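Ribose 5-phosphate isomerase (Giardia lamblia, PDB 3S5P) probably interconverts ribose 5-phosphate and ribulose 5-phosphate in the pentose phosphate pathway, as an isomerase of the RpiB type. Local coordinates at residues 25-30 with 82-87. Residues are numbered along the deposited sequence; the frame is centred on the assembly and turned at random.
Sequences AFASDH and CILVCG. With SO4 (sulfate ion), chain C.
Ala25 to Ser28 pair in parallel register with Cys82 to Val85; the strand axes, 4.5 Å apart at their closest, are inclined by 16°. Four backbone hydrogen bonds join them: Ile83 N to Ala25 O (2.7 Å), Ala27 N to Ile83 O, and two from Val85, through its N to Ala27 O and through its O to Asp29 N, the residues flanking its partner Ser28. Side chains alternate between the two sides of the sheet. Phe26 and Ile83 run side by side on one of them, and Ile83 CG1 sits over a face of the aromatic ring, 4.0 Å from its centroid, in a CH-pi contact. With Phe26 CG anti to its carbonyl carbon (chi1 -73°), the ring also meets Leu39 and Ala43 of helix 33-45. Further along, Ser28 CB packs 3.6 Å from Val85 CB, while Ser28 OG is hydrogen-bonded to Arg36 NH2. These are neighbouring inner strands of a parallel sheet of order 2-1-3-5-4, as in the Rossmann-like alpha/beta/alpha fold of RpiB enzymes. On the other side Ala27 CB touches Leu84 CD2 at 4.0 Å. The Asp29 carboxylate, touched by Phe66, reaches toward the following loop, OD1 3.8 Å from Gly87 N without a hydrogen bond. Gly87 N instead bonds weakly (3.1 Å) to O2 of a sulfate, probably from the crystallisation liquor; backbone nitrogens of Thr88, Gly91 and Ile92 also bind it, consistent with the anion hole of RpiB enzymes.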
loop_
_atom_site.group_PDB
_atom_site.type_symbol
_atom_site.label_atom_id
_atom_site.label_comp_id
_atom_site.label_asym_id
_atom_site.label_seq_id
_atom_site.Cartn_x
_atom_site.Cartn_y
_atom_site.Cartn_z
ATOM N N ALA A 25 -3.207 16.614 8.521
ATOM C CA ALA A 25 -3.590 17.225 7.245
ATOM C C ALA A 25 -4.453 16.292 6.406
ATOM O O ALA A 25 -4.294 15.065 6.470
ATOM C CB ALA A 25 -2.376 17.659 6.472
ATOM N N PHE A 26 -5.386 16.872 5.645
ATOM C CA PHE A 26 -6.330 16.110 4.836
ATOM C C PHE A 26 -6.377 16.678 3.419
ATOM O O PHE A 26 -6.490 17.898 3.244
ATOM C CB PHE A 26 -7.749 16.215 5.412
ATOM C CG PHE A 26 -7.992 15.438 6.681
ATOM C CD1 PHE A 26 -8.721 14.272 6.664
ATOM C CD2 PHE A 26 -7.564 15.917 7.895
ATOM C CE1 PHE A 26 -8.978 13.575 7.853
ATOM C CE2 PHE A 26 -7.822 15.234 9.091
ATOM C CZ PHE A 26 -8.524 14.060 9.070
ATOM N N ALA A 27 -6.305 15.806 2.413
ATOM C CA ALA A 27 -6.454 16.216 1.014
ATOM C C ALA A 27 -7.203 15.119 0.254
ATOM O O ALA A 27 -7.162 13.926 0.645
ATOM C CB ALA A 27 -5.098 16.504 0.384
ATOM N N SER A 28 -7.922 15.490 -0.794
ATOM C CA SER A 28 -8.675 14.478 -1.545
ATOM C C SER A 28 -8.825 14.844 -3.014
ATOM O O SER A 28 -8.670 16.009 -3.368
ATOM C CB SER A 28 -10.039 14.217 -0.910
ATOM O OG SER A 28 -10.820 15.387 -0.918
ATOM N N ASP A 29 -9.087 13.848 -3.861
ATOM C CA ASP A 29 -9.447 14.121 -5.267
ATOM C C ASP A 29 -10.875 14.687 -5.345
ATOM O O ASP A 29 -11.545 14.834 -4.312
ATOM C CB ASP A 29 -9.284 12.865 -6.148
ATOM C CG ASP A 29 -10.243 11.742 -5.774
ATOM O OD1 ASP A 29 -10.482 10.879 -6.648
ATOM O OD2 ASP A 29 -10.779 11.710 -4.636
ATOM N N HIS A 30 -11.338 14.997 -6.553
ATOM C CA HIS A 30 -12.666 15.600 -6.733
ATOM C C HIS A 30 -13.791 14.755 -6.092
ATOM O O HIS A 30 -14.677 15.267 -5.376
ATOM C CB HIS A 30 -12.967 15.853 -8.224
ATOM N N CYS A 82 -0.541 13.021 7.111
ATOM C CA CYS A 82 -1.543 13.467 6.151
ATOM C C CYS A 82 -2.438 12.323 5.730
ATOM O O CYS A 82 -1.998 11.171 5.612
ATOM C CB CYS A 82 -0.913 14.154 4.939
ATOM S SG CYS A 82 0.098 13.065 3.894
ATOM N N ILE A 83 -3.718 12.631 5.551
ATOM C CA ILE A 83 -4.698 11.634 5.148
ATOM C C ILE A 83 -5.105 11.968 3.723
ATOM O O ILE A 83 -5.485 13.089 3.454
ATOM C CB ILE A 83 -5.948 11.677 6.036
ATOM C CG1 ILE A 83 -5.550 11.769 7.516
ATOM C CG2 ILE A 83 -6.919 10.490 5.677
ATOM C CD1 ILE A 83 -4.587 10.607 8.008
ATOM N N LEU A 84 -5.036 10.978 2.834
ATOM C CA LEU A 84 -5.281 11.198 1.437
ATOM C C LEU A 84 -6.424 10.327 0.905
ATOM O O LEU A 84 -6.290 9.112 0.779
ATOM C CB LEU A 84 -3.996 10.943 0.667
ATOM C CG LEU A 84 -2.749 11.707 1.078
ATOM C CD1 LEU A 84 -1.573 11.061 0.394
ATOM C CD2 LEU A 84 -2.844 13.189 0.736
ATOM N N VAL A 85 -7.551 10.976 0.610
ATOM C CA VAL A 85 -8.742 10.326 0.066
ATOM C C VAL A 85 -8.683 10.333 -1.461
ATOM O O VAL A 85 -8.661 11.376 -2.119
ATOM C CB VAL A 85 -10.020 10.999 0.590
ATOM C CG1 VAL A 85 -11.278 10.210 0.194
ATOM C CG2 VAL A 85 -9.926 11.155 2.127
ATOM N N CYS A 86 -8.653 9.132 -2.010
ATOM C CA CYS A 86 -8.429 8.904 -3.435
ATOM C C CYS A 86 -9.551 8.014 -4.045
ATOM O O CYS A 86 -10.572 7.751 -3.395
ATOM C CB CYS A 86 -7.072 8.190 -3.561
ATOM S SG CYS A 86 -5.747 8.661 -2.299
ATOM N N GLY A 87 -9.363 7.544 -5.277
ATOM C CA GLY A 87 -10.302 6.602 -5.886
ATOM C C GLY A 87 -10.134 5.230 -5.227
ATOM O O GLY A 87 -11.011 4.780 -4.502
HETATM S S SO4 C . -5.758 6.493 -7.224
HETATM O O1 SO4 C . -5.262 5.468 -8.174
HETATM O O2 SO4 C . -7.209 6.279 -7.086
HETATM O O3 SO4 C . -5.207 6.596 -5.852
HETATM O O4 SO4 C . -5.449 7.799 -7.832
#